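Local coordinates for ribonucleoside triphosphate reductase (Lactobacillus leichmannii, PDB 1L1L), which probably catalyses the cobalamin-dependent reduction of ribonucleoside triphosphates to deoxyribonucleoside triphosphates, as an allosterically regulated class II enzyme that works as a monomer, at residues A232-L237 and S279-V284; M336-E341 and I370-E375; E561-H566 and F632-F637; V626-Q631 and E662-Q667. All coordinates share one frame; numbering follows the deposited sequence.

Contact 1: residues A232-L237 and S279-V284; sequences ALLIDL and SMLLDV
Leu234 of helix 224-236 reaches across to Leu281 and Val284 of helix 275-289, and the two helices lie nearly parallel in the insertion domain of the B12-dependent reductase. Their local axes differ by 9° and come within 10.7 Å, a spacing bridged by branched aliphatic side chains rather than by touching backbones. The tight part is one methyl group, packed on both the side chain and the main chain of Leu281. CD2 of Leu234 sits 3.7 Å from CD2 of Leu281 and 4.1 Å from its CB. Leu234 gets there with CG anti to its backbone nitrogen (chi1 173°), while Leu281, with CG anti to its carbonyl carbon (chi1 -69°), brings its CD2 up from the partner helix. Towards Val284 the fit is looser: CG1 of Val284 lies 4.3 Å from Leu234 CD2 and 4.4 Å from Ile235 CG1, so Ile235 adds only a marginal touch. All four touching residues are buried, whereas helix 275-289 is partly exposed at Ser279 and Asp283; Leu282 points away from helix 224-236 and rests on strand 183-187. Strands 183-187 and 249-253 give the pair a floor: Leu184 meets Leu234, and Leu186 and Leu252 meet Leu281. Leu307 of helix 298-313 covers Val284. The insertion is probably the part by which this monomer imitates a dimer, and the pair belongs to its hydrophobic interior. In the closest approach, Leu234 CD2 rests 3.3 Å from the main-chain O of Leu281.

Contact 2: residues M336-E341 and I370-E375; sequences MKQDQE and IRENGE
Gln338 and Asn373 have the nearest CA atoms, 8.7 Å apart, where the link leading into helix 340-347 faces the C-terminal end of helix 363-373. The latter is the crossover helix of a beta-alpha-beta unit joining parallel strands 350-356 and 377-380. Just past its end, Gly374 takes a positive phi and turns the chain towards the second strand. Side chains meet at the surface. The extended Gln338 points its NE2 at Glu372 OE2 in a weak hydrogen bond, long at 3.4 Å but almost straight at 176°, with amide and carboxylate planes 45° apart. The same OE2 also accepts from Asn373 ND2 at 3.2 Å, this donor standing above the carboxylate plane. One carboxylate oxygen thus draws on two amides, its own neighbour's more closely and Gln338's weakly, and Gln338 CG lies 3.8 Å from Asn373 ND2. Gln340 NE2 donates to Gln338 O, linking the first helical residue back to the loop before it, while Asp339 caps the new helix through Lys342 N. With chi1 at 53°, the CG of Asn373 lies between its backbone N and carbonyl carbon, and the amide's other end closes an Asx turn: Asn373 OD1 takes Glu375 N at 2.8 Å, in the carbonyl plane.

Contact 3: residues E561-H566 and F632-F637; sequences EGMHFH and FATQAF
Met563 points towards helix 628-641 and meets Thr634 and Gln635 there with the end of its side chain. CB starts the approach, and CG follows in the position between the backbone N and the carbonyl carbon (chi1 61°); neither atom itself touches the helix. SD is the first to arrive, 3.6 Å from Gln635 CA and 3.9 Å from Gln635 CB, lying against the main chain. A bend at chi3 (-98°) then swings CE along the helix surface, 3.8 Å from Gln635 N and 3.9 Å from Thr634 CG2. The residue is presented by a type II' beta turn from Glu561 to His564, with Gly562 at positive phi and His564 N bonded to Glu561 O at 2.8 Å. The turn lies in the loop between helix 551-557 and strand 570-578, while the helix precedes strand 650-653 of the alpha-beta barrel. Beyond the turn, Phe565 offers its ring edge: CZ stands 4.4 Å from Thr634 OG1, which lies near the ring plane. That hydroxyl is hydrogen-bonded to Glu630 O, one helical turn back. Gln635 extends away from the methionine, and its NE2 bonds to Val647 O. Gln478 touches both Phe565 and Thr634, and its NE2 bonds to Met563 O.

Contact 4: residues V626-Q631 and E662-Q667; sequences VSIAEQ and ESLLRQ
The capped N-terminal turn of helix 628-641 packs Ile628 and Ala629 against Leu664 of helix 661-667, the crossover helix between parallel strands 650-653 and 674-679 in a beta-alpha-beta unit. Leu664 carries its whole side of the contact. Its CD1 nestles into the branched side chain of Ile628, 3.6 Å from CG2, 3.7 Å from CG1 and 3.9 Å from CD1, so one methyl meets both branches. CD2 turns to the neighbouring residue, 4.1 Å from Ala629 CA and 4.4 Å from its CB; the small alanine lets the leucine come near the main chain. In Leu664, chi1 of -72° carries CG towards the helix start, and chi2 of 161° then splits the methyls, CD1 to Ile628 and CD2 to Ala629. Ile628 also rests on Ile651 and Phe653 of strand 650-653, so it is wedged between strand and crossover helix.

The turn is held in shape by polar bonds of its own. Ser627 is the N-cap, its OG accepting Glu630 N at 3.0 Å, while Gln631 NE2 reaches back to Val626 O from above the carbonyl plane and also bonds to Thr652 O. Glu657 OE2 takes Ile628 N. The chemistry of the contact is therefore divided: polar groups fix the helix end locally, while what joins the two segments is aliphatic contact, governed by shape and burial and not by directional bonds.

How the contacts relate
Followed from the N terminus, contact 1 comes first, closing a loop of 41 residues within the insertion domain. Contact 2 then closes a shorter one, of 28, through strand 350-356. Contact 3 spans 65 residues and joins the loop before strand 570-578 to helix 628-641; contact 4 spans 30 and ties that helix to helix 661-667. These two cross, their segments alternating, and none of the four nests in another. They touch directly, Phe632 packing on Leu664 and Leu665, and Phe565 on Val626. Contact 4 also meets contact 2, where Leu665 CD1 lies 4.0 Å from Ile370 CD1. Contact 1 stands apart, its centre about 42 Å from that of contact 3, across the chain's centre.

Contact 1: residues A232-L237 and S279-V284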
loop_
_atom_site.group_PDB
_atom_site.type_symbol
_atom_site.label_atom_id
_atom_site.label_comp_id
_atom_site.label_asym_id
_atom_site.label_seq_id
_atom_site.Cartn_x
_atom_site.Cartn_y
_atom_site.Cartn_z
ATOM N N ALA A 232 22.226 1.709 10.186
ATOM C CA ALA A 232 23.056 0.689 9.546
ATOM C C ALA A 232 24.371 0.508 10.306
ATOM O O ALA A 232 24.855 -0.621 10.483
ATOM C CB ALA A 232 23.342 1.070 8.091
ATOM N N LEU A 233 24.938 1.628 10.748
ATOM C CA LEU A 233 26.185 1.627 11.509
ATOM C C LEU A 233 25.956 0.925 12.849
ATOM O O LEU A 233 26.691 0.006 13.212
ATOM C CB LEU A 233 26.655 3.070 11.747
ATOM C CG LEU A 233 27.870 3.275 12.659
ATOM C CD1 LEU A 233 29.060 2.509 12.103
ATOM C CD2 LEU A 233 28.181 4.774 12.780
ATOM N N LEU A 234 24.926 1.365 13.570
ATOM C CA LEU A 234 24.572 0.784 14.862
ATOM C C LEU A 234 24.412 -0.737 14.795
ATOM O O LEU A 234 24.900 -1.462 15.668
ATOM C CB LEU A 234 23.268 1.392 15.379
ATOM C CG LEU A 234 22.724 0.721 16.642
ATOM C CD1 LEU A 234 23.747 0.851 17.776
ATOM C CD2 LEU A 234 21.405 1.354 17.037
ATOM N N ILE A 235 23.714 -1.215 13.768
ATOM C CA ILE A 235 23.496 -2.641 13.597
ATOM C C ILE A 235 24.783 -3.396 13.253
ATOM O O ILE A 235 25.142 -4.368 13.925
ATOM C CB ILE A 235 22.449 -2.914 12.487
ATOM C CG1 ILE A 235 21.065 -2.440 12.941
ATOM C CG2 ILE A 235 22.418 -4.392 12.160
ATOM C CD1 ILE A 235 20.007 -2.463 11.834
ATOM N N ASP A 236 25.479 -2.949 12.213
ATOM C CA ASP A 236 26.701 -3.614 11.778
ATOM C C ASP A 236 27.830 -3.686 12.823
ATOM O O ASP A 236 28.740 -4.514 12.693
ATOM C CB ASP A 236 27.235 -2.972 10.484
ATOM C CG ASP A 236 26.346 -3.249 9.264
ATOM O OD1 ASP A 236 25.781 -4.354 9.163
ATOM O OD2 ASP A 236 26.230 -2.364 8.387
ATOM N N LEU A 237 27.776 -2.837 13.849
ATOM C CA LEU A 237 28.808 -2.838 14.889
ATOM C C LEU A 237 28.612 -3.969 15.891
ATOM O O LEU A 237 29.423 -4.153 16.803
ATOM C CB LEU A 237 28.827 -1.510 15.646
ATOM C CG LEU A 237 29.422 -0.293 14.935
ATOM C CD1 LEU A 237 29.398 0.891 15.889
ATOM C CD2 LEU A 237 30.850 -0.595 14.485
ATOM N N SER A 279 14.792 7.213 20.126
ATOM C CA SER A 279 14.136 6.051 20.730
ATOM C C SER A 279 14.386 4.790 19.904
ATOM O O SER A 279 14.738 3.728 20.441
ATOM C CB SER A 279 12.634 6.294 20.824
ATOM O OG SER A 279 12.361 7.531 21.457
ATOM N N MET A 280 14.202 4.905 18.591
ATOM C CA MET A 280 14.402 3.768 17.704
ATOM C C MET A 280 15.812 3.200 17.819
ATOM O O MET A 280 15.994 1.987 17.885
ATOM C CB MET A 280 14.141 4.179 16.254
ATOM C CG MET A 280 14.208 3.038 15.261
ATOM S SD MET A 280 14.613 3.630 13.588
ATOM C CE MET A 280 16.367 3.303 13.545
ATOM N N LEU A 281 16.818 4.069 17.834
ATOM C CA LEU A 281 18.198 3.610 17.930
ATOM C C LEU A 281 18.468 2.973 19.293
ATOM O O LEU A 281 19.202 1.989 19.389
ATOM C CB LEU A 281 19.166 4.772 17.711
ATOM C CG LEU A 281 19.202 5.317 16.281
ATOM C CD1 LEU A 281 19.906 6.673 16.280
ATOM C CD2 LEU A 281 19.901 4.324 15.356
ATOM N N LEU A 282 17.883 3.542 20.335
ATOM C CA LEU A 282 18.071 3.012 21.685
ATOM C C LEU A 282 17.396 1.658 21.825
ATOM O O LEU A 282 18.007 0.700 22.304
ATOM C CB LEU A 282 17.515 3.983 22.729
ATOM C CG LEU A 282 18.274 5.317 22.821
ATOM C CD1 LEU A 282 17.598 6.210 23.833
ATOM C CD2 LEU A 282 19.736 5.069 23.177
ATOM N N ASP A 283 16.140 1.573 21.394
ATOM C CA ASP A 283 15.406 0.317 21.471
ATOM C C ASP A 283 15.971 -0.766 20.550
ATOM O O ASP A 283 15.997 -1.946 20.909
ATOM C CB ASP A 283 13.927 0.564 21.179
ATOM C CG ASP A 283 13.253 1.384 22.269
ATOM O OD1 ASP A 283 13.754 1.380 23.419
ATOM O OD2 ASP A 283 12.219 2.021 21.990
ATOM N N VAL A 284 16.428 -0.370 19.364
ATOM C CA VAL A 284 17.011 -1.305 18.413
ATOM C C VAL A 284 18.330 -1.848 18.962
ATOM O O VAL A 284 18.741 -2.981 18.665
ATOM C CB VAL A 284 17.260 -0.604 17.045
ATOM C CG1 VAL A 284 18.213 -1.405 16.192
ATOM C CG2 VAL A 284 15.934 -0.442 16.319
#

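Contact 2: residues M336-E341 and I370-E375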
loop_
_atom_site.group_PDB
_atom_site.type_symbol
_atom_site.label_atom_id
_atom_site.label_comp_id
_atom_site.label_asym_id
_atom_site.label_seq_id
_atom_site.Cartn_x
_atom_site.Cartn_y
_atom_site.Cartn_z
ATOM N N MET A 336 3.921 -13.233 18.889
ATOM C CA MET A 336 4.508 -11.961 19.296
ATOM C C MET A 336 3.566 -10.775 19.468
ATOM O O MET A 336 3.735 -9.991 20.407
ATOM C CB MET A 336 5.676 -11.598 18.380
ATOM C CG MET A 336 5.314 -11.047 17.003
ATOM S SD MET A 336 6.845 -10.694 16.132
ATOM C CE MET A 336 7.246 -9.055 16.779
ATOM N N LYS A 337 2.557 -10.636 18.607
ATOM C CA LYS A 337 1.638 -9.510 18.736
ATOM C C LYS A 337 0.585 -9.670 19.831
ATOM O O LYS A 337 -0.203 -8.759 20.080
ATOM C CB LYS A 337 0.937 -9.212 17.394
ATOM C CG LYS A 337 1.840 -8.573 16.344
ATOM C CD LYS A 337 1.064 -8.216 15.068
ATOM C CE LYS A 337 -0.064 -7.230 15.331
ATOM N NZ LYS A 337 -0.697 -6.749 14.063
ATOM N N GLN A 338 0.563 -10.822 20.496
ATOM C CA GLN A 338 -0.417 -11.026 21.556
ATOM C C GLN A 338 0.067 -10.428 22.887
ATOM O O GLN A 338 -0.730 -10.177 23.795
ATOM C CB GLN A 338 -0.763 -12.524 21.665
ATOM C CG GLN A 338 -1.807 -12.946 20.610
ATOM C CD GLN A 338 -1.941 -14.453 20.413
ATOM O OE1 GLN A 338 -0.957 -15.150 20.185
ATOM N NE2 GLN A 338 -3.169 -14.951 20.476
ATOM N N ASP A 339 1.366 -10.173 22.989
ATOM C CA ASP A 339 1.936 -9.555 24.189
ATOM C C ASP A 339 1.417 -8.120 24.219
ATOM O O ASP A 339 1.891 -7.267 23.464
ATOM C CB ASP A 339 3.468 -9.567 24.115
ATOM C CG ASP A 339 4.125 -8.771 25.242
ATOM O OD1 ASP A 339 5.321 -9.015 25.513
ATOM O OD2 ASP A 339 3.465 -7.894 25.849
ATOM N N GLN A 340 0.445 -7.863 25.091
ATOM C CA GLN A 340 -0.183 -6.551 25.201
ATOM C C GLN A 340 0.746 -5.341 25.343
ATOM O O GLN A 340 0.579 -4.354 24.621
ATOM C CB GLN A 340 -1.202 -6.564 26.346
ATOM C CG GLN A 340 -2.351 -7.542 26.129
ATOM C CD GLN A 340 -3.132 -7.261 24.858
ATOM O OE1 GLN A 340 -3.799 -6.231 24.733
ATOM N NE2 GLN A 340 -3.044 -8.175 23.901
ATOM N N GLU A 341 1.713 -5.407 26.261
ATOM C CA GLU A 341 2.646 -4.297 26.469
ATOM C C GLU A 341 3.462 -3.978 25.218
ATOM O O GLU A 341 3.556 -2.815 24.813
ATOM C CB GLU A 341 3.624 -4.593 27.611
ATOM C CG GLU A 341 4.593 -3.443 27.848
ATOM C CD GLU A 341 5.919 -3.876 28.441
ATOM O OE1 GLU A 341 5.959 -4.249 29.636
ATOM O OE2 GLU A 341 6.929 -3.843 27.702
ATOM N N ILE A 370 -6.880 -16.452 14.375
ATOM C CA ILE A 370 -7.745 -15.621 13.548
ATOM C C ILE A 370 -9.058 -15.274 14.239
ATOM O O ILE A 370 -9.527 -14.141 14.157
ATOM C CB ILE A 370 -8.028 -16.317 12.187
ATOM C CG1 ILE A 370 -6.743 -16.368 11.357
ATOM C CG2 ILE A 370 -9.129 -15.584 11.433
ATOM C CD1 ILE A 370 -6.860 -17.214 10.095
ATOM N N ARG A 371 -9.650 -16.244 14.934
ATOM C CA ARG A 371 -10.918 -16.005 15.622
ATOM C C ARG A 371 -10.770 -15.001 16.760
ATOM O O ARG A 371 -11.750 -14.424 17.224
ATOM C CB ARG A 371 -11.485 -17.322 16.159
ATOM C CG ARG A 371 -11.703 -18.358 15.078
ATOM C CD ARG A 371 -12.219 -19.667 15.646
ATOM N NE ARG A 371 -13.539 -19.519 16.243
ATOM C CZ ARG A 371 -14.289 -20.542 16.640
ATOM N NH1 ARG A 371 -13.841 -21.784 16.497
ATOM N NH2 ARG A 371 -15.486 -20.329 17.178
ATOM N N GLU A 372 -9.540 -14.773 17.198
ATOM C CA GLU A 372 -9.307 -13.838 18.284
ATOM C C GLU A 372 -9.015 -12.414 17.837
ATOM O O GLU A 372 -9.703 -11.471 18.236
ATOM C CB GLU A 372 -8.140 -14.297 19.158
ATOM C CG GLU A 372 -7.830 -13.298 20.268
ATOM C CD GLU A 372 -6.585 -13.640 21.052
ATOM O OE1 GLU A 372 -6.511 -14.761 21.598
ATOM O OE2 GLU A 372 -5.678 -12.782 21.129
ATOM N N ASN A 373 -7.989 -12.272 17.004
ATOM C CA ASN A 373 -7.551 -10.959 16.549
ATOM C C ASN A 373 -7.402 -10.790 15.032
ATOM O O ASN A 373 -6.931 -9.750 14.575
ATOM C CB ASN A 373 -6.216 -10.641 17.227
ATOM C CG ASN A 373 -5.185 -11.754 17.038
ATOM O OD1 ASN A 373 -4.857 -12.128 15.911
ATOM N ND2 ASN A 373 -4.677 -12.292 18.147
ATOM N N GLY A 374 -7.789 -11.810 14.269
ATOM C CA GLY A 374 -7.686 -11.745 12.821
ATOM C C GLY A 374 -6.297 -12.067 12.297
ATOM O O GLY A 374 -6.010 -11.907 11.101
ATOM N N GLU A 375 -5.421 -12.505 13.195
ATOM C CA GLU A 375 -4.060 -12.867 12.834
ATOM C C GLU A 375 -3.785 -14.300 13.290
ATOM O O GLU A 375 -4.412 -14.793 14.225
ATOM C CB GLU A 375 -3.051 -11.920 13.497
ATOM C CG GLU A 375 -3.219 -10.447 13.142
ATOM C CD GLU A 375 -3.076 -10.172 11.654
ATOM O OE1 GLU A 375 -2.109 -10.677 11.045
ATOM O OE2 GLU A 375 -3.925 -9.439 11.093
#

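Contact 3: residues E561-H566 and F632-F637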
loop_
_atom_site.group_PDB
_atom_site.type_symbol
_atom_site.label_atom_id
_atom_site.label_comp_id
_atom_site.label_asym_id
_atom_site.label_seq_id
_atom_site.Cartn_x
_atom_site.Cartn_y
_atom_site.Cartn_z
ATOM N N GLU A 561 -14.901 -1.139 -3.122
ATOM C CA GLU A 561 -13.451 -1.330 -3.041
ATOM C C GLU A 561 -12.968 -2.734 -3.407
ATOM O O GLU A 561 -13.311 -3.717 -2.745
ATOM C CB GLU A 561 -12.990 -0.949 -1.633
ATOM C CG GLU A 561 -13.810 0.207 -1.070
ATOM C CD GLU A 561 -13.135 0.931 0.078
ATOM O OE1 GLU A 561 -12.705 0.254 1.037
ATOM O OE2 GLU A 561 -13.045 2.186 0.024
ATOM N N GLY A 562 -12.154 -2.816 -4.455
ATOM C CA GLY A 562 -11.651 -4.099 -4.901
ATOM C C GLY A 562 -12.817 -5.043 -5.102
ATOM O O GLY A 562 -13.779 -4.693 -5.799
ATOM N N MET A 563 -12.751 -6.225 -4.487
ATOM C CA MET A 563 -13.823 -7.202 -4.593
ATOM C C MET A 563 -14.770 -7.151 -3.397
ATOM O O MET A 563 -15.707 -7.941 -3.317
ATOM C CB MET A 563 -13.252 -8.616 -4.703
ATOM C CG MET A 563 -12.425 -9.039 -3.502
ATOM S SD MET A 563 -12.298 -10.831 -3.389
ATOM C CE MET A 563 -13.569 -11.164 -2.180
ATOM N N HIS A 564 -14.526 -6.226 -2.473
ATOM C CA HIS A 564 -15.359 -6.085 -1.276
ATOM C C HIS A 564 -16.818 -5.721 -1.586
ATOM O O HIS A 564 -17.120 -5.134 -2.623
ATOM C CB HIS A 564 -14.803 -4.993 -0.359
ATOM C CG HIS A 564 -13.494 -5.336 0.280
ATOM N ND1 HIS A 564 -12.844 -6.530 0.058
ATOM C CD2 HIS A 564 -12.731 -4.649 1.161
ATOM C CE1 HIS A 564 -11.738 -6.565 0.779
ATOM N NE2 HIS A 564 -11.647 -5.437 1.458
ATOM N N PHE A 565 -17.706 -6.062 -0.662
ATOM C CA PHE A 565 -19.122 -5.751 -0.793
ATOM C C PHE A 565 -19.344 -4.450 -0.039
ATOM O O PHE A 565 -18.480 -4.008 0.716
ATOM C CB PHE A 565 -19.964 -6.868 -0.186
ATOM C CG PHE A 565 -19.953 -8.132 -0.991
ATOM C CD1 PHE A 565 -20.850 -8.305 -2.049
ATOM C CD2 PHE A 565 -19.028 -9.139 -0.726
ATOM C CE1 PHE A 565 -20.822 -9.460 -2.829
ATOM C CE2 PHE A 565 -18.993 -10.302 -1.505
ATOM C CZ PHE A 565 -19.893 -10.460 -2.557
ATOM N N HIS A 566 -20.495 -3.827 -0.244
ATOM C CA HIS A 566 -20.795 -2.573 0.434
ATOM C C HIS A 566 -21.178 -2.788 1.892
ATOM O O HIS A 566 -21.751 -3.821 2.251
ATOM C CB HIS A 566 -21.935 -1.863 -0.291
ATOM C CG HIS A 566 -21.534 -1.270 -1.602
ATOM N ND1 HIS A 566 -20.754 -0.137 -1.697
ATOM C CD2 HIS A 566 -21.794 -1.658 -2.875
ATOM C CE1 HIS A 566 -20.551 0.148 -2.972
ATOM N NE2 HIS A 566 -21.170 -0.760 -3.706
ATOM N N PHE A 632 -15.009 -16.519 0.460
ATOM C CA PHE A 632 -13.888 -17.348 0.008
ATOM C C PHE A 632 -14.064 -17.674 -1.481
ATOM O O PHE A 632 -13.137 -17.499 -2.284
ATOM C CB PHE A 632 -13.835 -18.653 0.811
ATOM C CG PHE A 632 -12.903 -18.609 1.984
ATOM C CD1 PHE A 632 -11.563 -18.969 1.838
ATOM C CD2 PHE A 632 -13.363 -18.236 3.240
ATOM C CE1 PHE A 632 -10.694 -18.964 2.940
ATOM C CE2 PHE A 632 -12.503 -18.230 4.343
ATOM C CZ PHE A 632 -11.170 -18.596 4.192
ATOM N N ALA A 633 -15.261 -18.141 -1.848
ATOM C CA ALA A 633 -15.546 -18.489 -3.241
ATOM C C ALA A 633 -15.337 -17.307 -4.177
ATOM O O ALA A 633 -14.821 -17.469 -5.283
ATOM C CB ALA A 633 -16.979 -19.004 -3.384
ATOM N N THR A 634 -15.726 -16.116 -3.734
ATOM C CA THR A 634 -15.569 -14.932 -4.572
ATOM C C THR A 634 -14.092 -14.609 -4.798
ATOM O O THR A 634 -13.683 -14.313 -5.921
ATOM C CB THR A 634 -16.281 -13.722 -3.943
ATOM O OG1 THR A 634 -17.663 -14.042 -3.748
ATOM C CG2 THR A 634 -16.163 -12.512 -4.833
ATOM N N GLN A 635 -13.286 -14.662 -3.735
ATOM C CA GLN A 635 -11.863 -14.404 -3.878
ATOM C C GLN A 635 -11.256 -15.465 -4.797
ATOM O O GLN A 635 -10.434 -15.157 -5.654
ATOM C CB GLN A 635 -11.162 -14.438 -2.508
ATOM C CG GLN A 635 -9.636 -14.537 -2.583
ATOM C CD GLN A 635 -8.974 -14.622 -1.202
ATOM O OE1 GLN A 635 -9.447 -15.339 -0.321
ATOM N NE2 GLN A 635 -7.872 -13.907 -1.022
ATOM N N ALA A 636 -11.673 -16.713 -4.614
ATOM C CA ALA A 636 -11.164 -17.827 -5.419
ATOM C C ALA A 636 -11.484 -17.647 -6.899
ATOM O O ALA A 636 -10.675 -17.987 -7.767
ATOM C CB ALA A 636 -11.746 -19.145 -4.919
ATOM N N PHE A 637 -12.670 -17.124 -7.181
ATOM C CA PHE A 637 -13.086 -16.899 -8.557
ATOM C C PHE A 637 -12.090 -15.971 -9.238
ATOM O O PHE A 637 -11.529 -16.298 -10.290
ATOM C CB PHE A 637 -14.489 -16.274 -8.601
ATOM C CG PHE A 637 -14.977 -15.988 -9.993
ATOM C CD1 PHE A 637 -15.551 -16.991 -10.762
ATOM C CD2 PHE A 637 -14.834 -14.719 -10.545
ATOM C CE1 PHE A 637 -15.979 -16.741 -12.062
ATOM C CE2 PHE A 637 -15.257 -14.451 -11.852
ATOM C CZ PHE A 637 -15.831 -15.463 -12.610
#

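Contact 4: residues V626-Q631 and E662-Q667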
loop_
_atom_site.group_PDB
_atom_site.type_symbol
_atom_site.label_atom_id
_atom_site.label_comp_id
_atom_site.label_asym_id
_atom_site.label_seq_id
_atom_site.Cartn_x
_atom_site.Cartn_y
_atom_site.Cartn_z
ATOM N N VAL A 626 -23.050 -11.238 3.954
ATOM C CA VAL A 626 -22.409 -12.217 3.071
ATOM C C VAL A 626 -21.704 -13.312 3.866
ATOM O O VAL A 626 -20.823 -13.038 4.684
ATOM C CB VAL A 626 -21.389 -11.546 2.135
ATOM C CG1 VAL A 626 -20.767 -12.582 1.217
ATOM C CG2 VAL A 626 -22.075 -10.471 1.320
ATOM N N SER A 627 -22.084 -14.560 3.619
ATOM C CA SER A 627 -21.489 -15.673 4.344
ATOM C C SER A 627 -19.986 -15.786 4.120
ATOM O O SER A 627 -19.465 -15.401 3.076
ATOM C CB SER A 627 -22.156 -16.987 3.940
ATOM O OG SER A 627 -21.687 -17.407 2.673
ATOM N N ILE A 628 -19.284 -16.332 5.107
ATOM C CA ILE A 628 -17.844 -16.493 4.978
ATOM C C ILE A 628 -17.557 -17.424 3.793
ATOM O O ILE A 628 -16.631 -17.196 3.023
ATOM C CB ILE A 628 -17.230 -17.055 6.289
ATOM C CG1 ILE A 628 -15.707 -17.140 6.157
ATOM C CG2 ILE A 628 -17.849 -18.404 6.633
ATOM C CD1 ILE A 628 -15.010 -17.620 7.425
ATOM N N ALA A 629 -18.379 -18.456 3.626
ATOM C CA ALA A 629 -18.187 -19.392 2.521
ATOM C C ALA A 629 -18.242 -18.683 1.171
ATOM O O ALA A 629 -17.447 -18.972 0.270
ATOM C CB ALA A 629 -19.243 -20.494 2.569
ATOM N N GLU A 630 -19.179 -17.754 1.024
ATOM C CA GLU A 630 -19.299 -17.033 -0.241
ATOM C C GLU A 630 -18.141 -16.076 -0.493
ATOM O O GLU A 630 -17.748 -15.861 -1.634
ATOM C CB GLU A 630 -20.617 -16.255 -0.311
ATOM C CG GLU A 630 -20.870 -15.718 -1.709
ATOM C CD GLU A 630 -22.150 -14.921 -1.818
ATOM O OE1 GLU A 630 -23.083 -15.182 -1.024
ATOM O OE2 GLU A 630 -22.222 -14.047 -2.710
ATOM N N GLN A 631 -17.602 -15.478 0.565
ATOM C CA GLN A 631 -16.481 -14.566 0.398
ATOM C C GLN A 631 -15.258 -15.337 -0.104
ATOM O O GLN A 631 -14.545 -14.865 -0.983
ATOM C CB GLN A 631 -16.173 -13.852 1.723
ATOM C CG GLN A 631 -17.265 -12.883 2.141
ATOM C CD GLN A 631 -16.946 -12.119 3.414
ATOM O OE1 GLN A 631 -15.975 -11.361 3.475
ATOM N NE2 GLN A 631 -17.769 -12.305 4.433
ATOM N N GLU A 662 -11.316 -22.714 9.895
ATOM C CA GLU A 662 -10.331 -23.757 9.627
ATOM C C GLU A 662 -10.742 -24.581 8.413
ATOM O O GLU A 662 -9.908 -24.921 7.579
ATOM C CB GLU A 662 -10.170 -24.695 10.835
ATOM C CG GLU A 662 -8.845 -25.467 10.804
ATOM C CD GLU A 662 -8.933 -26.853 11.409
ATOM O OE1 GLU A 662 -9.364 -26.980 12.578
ATOM O OE2 GLU A 662 -8.558 -27.821 10.709
ATOM N N SER A 663 -12.034 -24.881 8.325
ATOM C CA SER A 663 -12.598 -25.678 7.233
ATOM C C SER A 663 -12.401 -25.034 5.864
ATOM O O SER A 663 -12.002 -25.693 4.901
ATOM C CB SER A 663 -14.104 -25.885 7.447
ATOM O OG SER A 663 -14.395 -26.323 8.760
ATOM N N LEU A 664 -12.702 -23.743 5.777
ATOM C CA LEU A 664 -12.562 -23.038 4.515
ATOM C C LEU A 664 -11.104 -22.848 4.126
ATOM O O LEU A 664 -10.763 -22.922 2.949
ATOM C CB LEU A 664 -13.305 -21.698 4.575
ATOM C CG LEU A 664 -14.825 -21.915 4.541
ATOM C CD1 LEU A 664 -15.562 -20.686 5.068
ATOM C CD2 LEU A 664 -15.248 -22.254 3.115
ATOM N N LEU A 665 -10.234 -22.597 5.100
ATOM C CA LEU A 665 -8.820 -22.445 4.785
ATOM C C LEU A 665 -8.320 -23.756 4.164
ATOM O O LEU A 665 -7.566 -23.756 3.182
ATOM C CB LEU A 665 -8.011 -22.117 6.050
ATOM C CG LEU A 665 -8.195 -20.686 6.575
ATOM C CD1 LEU A 665 -7.641 -20.546 7.995
ATOM C CD2 LEU A 665 -7.507 -19.717 5.604
ATOM N N ARG A 666 -8.751 -24.880 4.729
ATOM C CA ARG A 666 -8.332 -26.168 4.190
ATOM C C ARG A 666 -8.937 -26.368 2.806
ATOM O O ARG A 666 -8.253 -26.774 1.864
ATOM C CB ARG A 666 -8.762 -27.313 5.115
ATOM C CG ARG A 666 -8.102 -27.293 6.491
ATOM C CD ARG A 666 -8.112 -28.681 7.130
ATOM N NE ARG A 666 -9.428 -29.313 7.065
ATOM C CZ ARG A 666 -10.472 -28.953 7.806
ATOM N NH1 ARG A 666 -10.361 -27.962 8.679
ATOM N NH2 ARG A 666 -11.634 -29.580 7.667
ATOM N N GLN A 667 -10.220 -26.065 2.675
ATOM C CA GLN A 667 -10.890 -26.253 1.393
ATOM C C GLN A 667 -10.199 -25.566 0.225
ATOM O O GLN A 667 -10.088 -26.140 -0.853
ATOM C CB GLN A 667 -12.343 -25.775 1.460
ATOM C CG GLN A 667 -13.156 -26.245 0.261
ATOM C CD GLN A 667 -14.583 -25.746 0.266
ATOM O OE1 GLN A 667 -15.197 -25.582 1.326
ATOM N NE2 GLN A 667 -15.132 -25.522 -0.928
#